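Slr1951 protein (Synechocystis sp., PDB 3HX1) is of unknown function but carries an FHA domain, a fold that in relatives binds phosphothreonine-containing peptides. Local coordinates at residues L14-D19 with R23-T28; I42-Q47 with V108-E113. All coordinates share one frame; numbering follows the deposited sequence.

Contact 1: L14-D19 with R23-T28; sequences LIILDD and REVLLT
Leu14 pairs with Val25 in an antiparallel beta hairpin. Leu14 N donates to Val25 O at 2.7 Å, almost straight, and Val25 N donates back to Leu14 O. The end of Leu27 swings in, and its CD1 lies 4.1 Å from Leu14 CD2. Ile15 faces Glu24 in the non-hydrogen-bonded position. Their side chains run side by side on the other face, with Ile15 CG1 3.8 Å from Glu24 CG. The Glu24 carboxylate goes on to a salt bridge with Arg115. Ile16 forms the next hydrogen-bonded pair, with Arg23: Ile16 N reaches Arg23 O at 2.8 Å, and Arg23 N returns to Ile16 O. Arg23 CG stands between the backbone N and the carbonyl carbon (chi1 77°), and the chain then bends at chi3 (133°). It thus runs beside Ile16, with Ile16 CD1 close to Arg23 NH1. Ile16 CG2 sits under one guanidinium face, toward the rim, while Val25 CG2 lies at the edge. Ile16 CD1 also packs on Val25 CG2 at 3.5 Å. Asp18 OD2 meets Arg23 NH2 at 3.4 Å in a long salt bridge, the carboxylate and guanidinium planes 52° apart. Asp18 OD2 also accepts from Lys45 N. Arg23 NH2 probably bonds Arg43 O, though the modelled distance is doubtfully short. Strand 21-27 is an edge strand of its antiparallel sheet, and strand 11-18 separates it from strand 109-115. Ile42 of strand 42-43 packs against Leu14, Ile16 and Leu27.

Contact 2: I42-Q47 with V108-E113; sequences IRIKSQ and VSVRYE
Ile44 meets Val108 and Val110 inside the beta sandwich of the FHA domain. Segment 42-47 begins on strand 42-43, at the border of the mixed sheet, and runs into a loop. Segment 108-113 leads into strand 109-115 of the antiparallel sheet. The contact therefore bridges the two sheets, and it is made by buried apolar side chains.

The closest approach is between methyl groups: Ile44 CG2 lies 3.3 Å from Val108 CG2, a tight distance for two methyls. The two side chains cross at about a right angle. In Ile44, CG1 stands beside the backbone N (chi1 -81°), and CG2 is the branch anti to that N. This sends CG2 to Val108. The other branch faces Val110, with Ile44 CG1 4.5 Å from Val110 CG1, a looser touch. Beyond it, Ile44 CD1 turns back along its own segment and lies 3.7 Å from Ile42 CG2.

Val108 holds CG1 between its backbone N and carbonyl carbon (chi1 62°). This puts CG2 anti to the backbone N, and it is CG2 that meets Ile44. Val110 also packs on Ile102 of strand 101-103. Ile34 and Val49 are further neighbours of Ile44, so this isoleucine is enclosed by residues from several parts of the fold.

Strand 109-115 also carries a salt bridge within itself, between Arg111 and Glu113, which takes no part in the contact with segment 42-47. Glu113 OE1 forms a second salt bridge, with Arg115. Glu113 OE2 accepts from Arg111 NH1 at 2.7 Å through its anti lone pair, and it lies 22° out of the Arg111 guanidinium plane.

In the fold
The two contacts come in series along the chain, contact 1 closing before contact 2 opens, and their centres are about 6 Å apart. Contact 1 is a local hairpin within the antiparallel sheet. Contact 2 joins residues distant in sequence, across the two sheets. They share the antiparallel sheet, where strands 11-18 and 109-115 are neighbours: Ile15 N lies 2.8 Å from Arg111 O, a probable hydrogen bond. They also meet in the interior, where Ile16 CD1 packs 3.3 Å from Ile42 CG2. Together they join the N-terminal hairpin, the last strand and strand 42-43 in one core, consistent with a compact FHA sandwich.

Contact 1: L14-D19 with R23-T28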
loop_
_atom_site.group_PDB
_atom_site.type_symbol
_atom_site.label_atom_id
_atom_site.label_comp_id
_atom_site.label_asym_id
_atom_site.label_seq_id
_atom_site.Cartn_x
_atom_site.Cartn_y
_atom_site.Cartn_z
ATOM N N LEU A 14 -5.803 -2.291 6.479
ATOM C CA LEU A 14 -5.462 -2.276 5.068
ATOM C C LEU A 14 -6.108 -3.471 4.359
ATOM O O LEU A 14 -5.741 -4.621 4.631
ATOM C CB LEU A 14 -3.937 -2.346 4.913
ATOM C CG LEU A 14 -3.327 -1.648 3.700
ATOM C CD1 LEU A 14 -3.706 -0.171 3.733
ATOM C CD2 LEU A 14 -1.815 -1.811 3.705
ATOM N N ILE A 15 -7.072 -3.209 3.473
ATOM C CA ILE A 15 -7.715 -4.285 2.724
ATOM C C ILE A 15 -6.922 -4.502 1.434
ATOM O O ILE A 15 -6.932 -3.666 0.524
ATOM C CB ILE A 15 -9.182 -3.955 2.360
ATOM C CG1 ILE A 15 -9.991 -3.690 3.630
ATOM C CG2 ILE A 15 -9.806 -5.114 1.578
ATOM C CD1 ILE A 15 -9.859 -2.281 4.140
ATOM N N ILE A 16 -6.234 -5.632 1.360
ATOM C CA ILE A 16 -5.412 -5.953 0.203
ATOM C C ILE A 16 -6.069 -6.946 -0.745
ATOM O O ILE A 16 -6.583 -7.986 -0.325
ATOM C CB ILE A 16 -4.052 -6.529 0.655
ATOM C CG1 ILE A 16 -3.329 -5.494 1.522
ATOM C CG2 ILE A 16 -3.211 -6.923 -0.563
ATOM C CD1 ILE A 16 -2.156 -6.040 2.267
ATOM N N LEU A 17 -6.037 -6.615 -2.032
ATOM C CA LEU A 17 -6.607 -7.470 -3.061
ATOM C C LEU A 17 -5.549 -7.796 -4.100
ATOM O O LEU A 17 -5.065 -6.902 -4.795
ATOM C CB LEU A 17 -7.777 -6.776 -3.748
ATOM C CG LEU A 17 -8.348 -7.567 -4.925
ATOM C CD1 LEU A 17 -8.800 -8.935 -4.431
ATOM C CD2 LEU A 17 -9.501 -6.810 -5.557
ATOM N N ASP A 18 -5.196 -9.073 -4.209
ATOM C CA ASP A 18 -4.198 -9.505 -5.180
ATOM C C ASP A 18 -4.412 -10.956 -5.588
ATOM O O ASP A 18 -5.417 -11.564 -5.239
ATOM C CB ASP A 18 -2.796 -9.345 -4.600
ATOM C CG ASP A 18 -2.649 -10.003 -3.234
ATOM O OD1 ASP A 18 -3.489 -10.865 -2.875
ATOM O OD2 ASP A 18 -1.681 -9.665 -2.522
ATOM N N ASP A 19 -3.458 -11.503 -6.332
ATOM C CA ASP A 19 -3.521 -12.890 -6.799
ATOM C C ASP A 19 -3.967 -13.884 -5.718
ATOM O O ASP A 19 -4.508 -14.943 -6.032
ATOM C CB ASP A 19 -2.151 -13.328 -7.347
ATOM C CG ASP A 19 -1.708 -12.518 -8.559
ATOM O OD1 ASP A 19 -2.436 -11.575 -8.953
ATOM O OD2 ASP A 19 -0.630 -12.828 -9.112
ATOM N N ARG A 23 -7.757 -9.775 1.476
ATOM C CA ARG A 23 -7.479 -10.038 2.893
ATOM C C ARG A 23 -7.222 -8.743 3.643
ATOM O O ARG A 23 -6.935 -7.716 3.036
ATOM C CB ARG A 23 -6.257 -10.923 3.052
ATOM C CG ARG A 23 -4.948 -10.175 2.838
ATOM C CD ARG A 23 -3.768 -11.103 2.985
ATOM N NE ARG A 23 -2.818 -10.919 1.898
ATOM C CZ ARG A 23 -1.899 -9.964 1.856
ATOM N NH1 ARG A 23 -1.789 -9.094 2.851
ATOM N NH2 ARG A 23 -1.094 -9.879 0.811
ATOM N N GLU A 24 -7.312 -8.795 4.968
ATOM C CA GLU A 24 -7.090 -7.608 5.784
ATOM C C GLU A 24 -5.818 -7.662 6.626
ATOM O O GLU A 24 -5.439 -8.708 7.148
ATOM C CB GLU A 24 -8.297 -7.351 6.686
ATOM C CG GLU A 24 -9.394 -6.534 6.023
ATOM C CD GLU A 24 -10.604 -6.336 6.922
ATOM O OE1 GLU A 24 -10.444 -6.351 8.160
ATOM O OE2 GLU A 24 -11.717 -6.146 6.387
ATOM N N VAL A 25 -5.163 -6.511 6.733
ATOM C CA VAL A 25 -3.936 -6.363 7.493
ATOM C C VAL A 25 -4.130 -5.227 8.479
ATOM O O VAL A 25 -4.699 -4.182 8.142
ATOM C CB VAL A 25 -2.757 -6.002 6.575
ATOM C CG1 VAL A 25 -1.509 -5.767 7.399
ATOM C CG2 VAL A 25 -2.530 -7.107 5.572
ATOM N N LEU A 26 -3.666 -5.427 9.705
ATOM C CA LEU A 26 -3.781 -4.390 10.717
ATOM C C LEU A 26 -2.476 -3.624 10.665
ATOM O O LEU A 26 -1.403 -4.226 10.747
ATOM C CB LEU A 26 -3.967 -5.016 12.093
ATOM C CG LEU A 26 -4.011 -4.003 13.229
ATOM C CD1 LEU A 26 -5.317 -3.230 13.159
ATOM C CD2 LEU A 26 -3.878 -4.732 14.559
ATOM N N LEU A 27 -2.557 -2.308 10.493
ATOM C CA LEU A 27 -1.352 -1.485 10.432
ATOM C C LEU A 27 -0.970 -1.079 11.849
ATOM O O LEU A 27 -1.676 -0.317 12.510
ATOM C CB LEU A 27 -1.601 -0.266 9.555
ATOM C CG LEU A 27 -0.830 -0.257 8.235
ATOM C CD1 LEU A 27 -0.782 -1.634 7.618
ATOM C CD2 LEU A 27 -1.494 0.736 7.295
ATOM N N THR A 28 0.164 -1.599 12.299
ATOM C CA THR A 28 0.642 -1.381 13.656
ATOM C C THR A 28 1.948 -0.609 13.773
ATOM O O THR A 28 2.134 0.173 14.707
ATOM C CB THR A 28 0.825 -2.766 14.358
ATOM O OG1 THR A 28 -0.446 -3.251 14.813
ATOM C CG2 THR A 28 1.794 -2.672 15.519
#

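Contact 2: I42-Q47 with V108-E113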
loop_
_atom_site.group_PDB
_atom_site.type_symbol
_atom_site.label_atom_id
_atom_site.label_comp_id
_atom_site.label_asym_id
_atom_site.label_seq_id
_atom_site.Cartn_x
_atom_site.Cartn_y
_atom_site.Cartn_z
ATOM N N ILE A 42 4.736 -6.120 3.849
ATOM C CA ILE A 42 3.374 -6.466 3.444
ATOM C C ILE A 42 3.422 -6.972 2.012
ATOM O O ILE A 42 3.637 -6.199 1.089
ATOM C CB ILE A 42 2.458 -5.239 3.522
ATOM C CG1 ILE A 42 2.399 -4.738 4.972
ATOM C CG2 ILE A 42 1.075 -5.593 3.011
ATOM C CD1 ILE A 42 1.703 -3.416 5.147
ATOM N N ARG A 43 3.230 -8.266 1.808
ATOM C CA ARG A 43 3.311 -8.789 0.458
ATOM C C ARG A 43 2.078 -8.552 -0.357
ATOM O O ARG A 43 0.968 -8.799 0.106
ATOM C CB ARG A 43 3.611 -10.291 0.455
ATOM C CG ARG A 43 4.992 -10.635 0.964
ATOM C CD ARG A 43 5.299 -12.112 0.784
ATOM N NE ARG A 43 5.480 -12.485 -0.616
ATOM C CZ ARG A 43 5.789 -13.713 -1.030
ATOM N NH1 ARG A 43 5.953 -14.702 -0.159
ATOM N NH2 ARG A 43 5.945 -13.951 -2.323
ATOM N N ILE A 44 2.281 -8.038 -1.566
ATOM C CA ILE A 44 1.188 -7.826 -2.499
ATOM C C ILE A 44 1.547 -8.725 -3.672
ATOM O O ILE A 44 2.354 -8.360 -4.529
ATOM C CB ILE A 44 1.077 -6.374 -2.984
ATOM C CG1 ILE A 44 0.342 -5.511 -1.954
ATOM C CG2 ILE A 44 0.254 -6.339 -4.260
ATOM C CD1 ILE A 44 1.003 -5.429 -0.636
ATOM N N LYS A 45 0.948 -9.912 -3.679
ATOM C CA LYS A 45 1.192 -10.928 -4.690
ATOM C C LYS A 45 0.661 -10.599 -6.079
ATOM O O LYS A 45 -0.550 -10.646 -6.316
ATOM C CB LYS A 45 0.592 -12.253 -4.216
ATOM C CG LYS A 45 0.727 -13.418 -5.187
ATOM C CD LYS A 45 -0.121 -14.601 -4.718
ATOM C CE LYS A 45 -0.069 -15.772 -5.684
ATOM N NZ LYS A 45 -1.105 -16.797 -5.353
ATOM N N SER A 46 1.586 -10.278 -6.987
ATOM C CA SER A 46 1.283 -9.964 -8.384
ATOM C C SER A 46 2.557 -9.696 -9.154
ATOM O O SER A 46 3.575 -9.334 -8.573
ATOM C CB SER A 46 0.386 -8.733 -8.515
ATOM O OG SER A 46 0.029 -8.541 -9.875
ATOM N N GLN A 47 2.485 -9.862 -10.471
ATOM C CA GLN A 47 3.636 -9.640 -11.340
ATOM C C GLN A 47 3.732 -8.179 -11.739
ATOM O O GLN A 47 4.777 -7.721 -12.191
ATOM C CB GLN A 47 3.525 -10.495 -12.596
ATOM C CG GLN A 47 2.239 -10.281 -13.380
ATOM C CD GLN A 47 2.278 -10.953 -14.742
ATOM O OE1 GLN A 47 2.797 -12.062 -14.884
ATOM N NE2 GLN A 47 1.719 -10.289 -15.749
ATOM N N VAL A 108 -4.725 -5.158 -9.045
ATOM C CA VAL A 108 -4.244 -5.114 -7.661
ATOM C C VAL A 108 -4.343 -3.741 -7.001
ATOM O O VAL A 108 -4.048 -2.726 -7.609
ATOM C CB VAL A 108 -2.799 -5.619 -7.575
ATOM C CG1 VAL A 108 -1.880 -4.734 -8.396
ATOM C CG2 VAL A 108 -2.364 -5.660 -6.131
ATOM N N SER A 109 -4.725 -3.730 -5.726
ATOM C CA SER A 109 -4.970 -2.492 -4.997
ATOM C C SER A 109 -5.152 -2.662 -3.490
ATOM O O SER A 109 -5.498 -3.746 -3.032
ATOM C CB SER A 109 -6.259 -1.906 -5.534
ATOM O OG SER A 109 -7.362 -2.679 -5.060
ATOM N N VAL A 110 -4.947 -1.581 -2.734
ATOM C CA VAL A 110 -5.139 -1.612 -1.289
ATOM C C VAL A 110 -6.069 -0.493 -0.846
ATOM O O VAL A 110 -5.886 0.673 -1.217
ATOM C CB VAL A 110 -3.807 -1.462 -0.499
ATOM C CG1 VAL A 110 -2.850 -2.586 -0.860
ATOM C CG2 VAL A 110 -3.184 -0.106 -0.759
ATOM N N ARG A 111 -7.083 -0.856 -0.069
ATOM C CA ARG A 111 -8.016 0.125 0.445
ATOM C C ARG A 111 -7.630 0.357 1.886
ATOM O O ARG A 111 -7.160 -0.558 2.559
ATOM C CB ARG A 111 -9.455 -0.386 0.383
ATOM C CG ARG A 111 -10.063 -0.390 -1.005
ATOM C CD ARG A 111 -11.585 -0.361 -0.935
ATOM N NE ARG A 111 -12.076 0.817 -0.218
ATOM C CZ ARG A 111 -12.678 0.775 0.969
ATOM N NH1 ARG A 111 -12.867 -0.390 1.577
ATOM N NH2 ARG A 111 -13.089 1.897 1.549
ATOM N N TYR A 112 -7.814 1.584 2.352
ATOM C CA TYR A 112 -7.499 1.913 3.733
ATOM C C TYR A 112 -8.767 2.254 4.487
ATOM O O TYR A 112 -9.714 2.792 3.913
ATOM C CB TYR A 112 -6.521 3.088 3.810
ATOM C CG TYR A 112 -6.329 3.610 5.220
ATOM C CD1 TYR A 112 -7.090 4.678 5.689
ATOM C CD2 TYR A 112 -5.397 3.031 6.091
ATOM C CE1 TYR A 112 -6.936 5.172 6.981
ATOM C CE2 TYR A 112 -5.238 3.518 7.398
ATOM C CZ TYR A 112 -6.013 4.596 7.829
ATOM O OH TYR A 112 -5.853 5.133 9.087
ATOM N N GLU A 113 -8.787 1.927 5.774
ATOM C CA GLU A 113 -9.949 2.211 6.603
ATOM C C GLU A 113 -9.553 2.475 8.045
ATOM O O GLU A 113 -8.655 1.833 8.581
ATOM C CB GLU A 113 -10.944 1.047 6.550
ATOM C CG GLU A 113 -11.910 1.105 5.375
ATOM C CD GLU A 113 -12.881 -0.059 5.363
ATOM O OE1 GLU A 113 -13.449 -0.371 6.429
ATOM O OE2 GLU A 113 -13.085 -0.656 4.286
#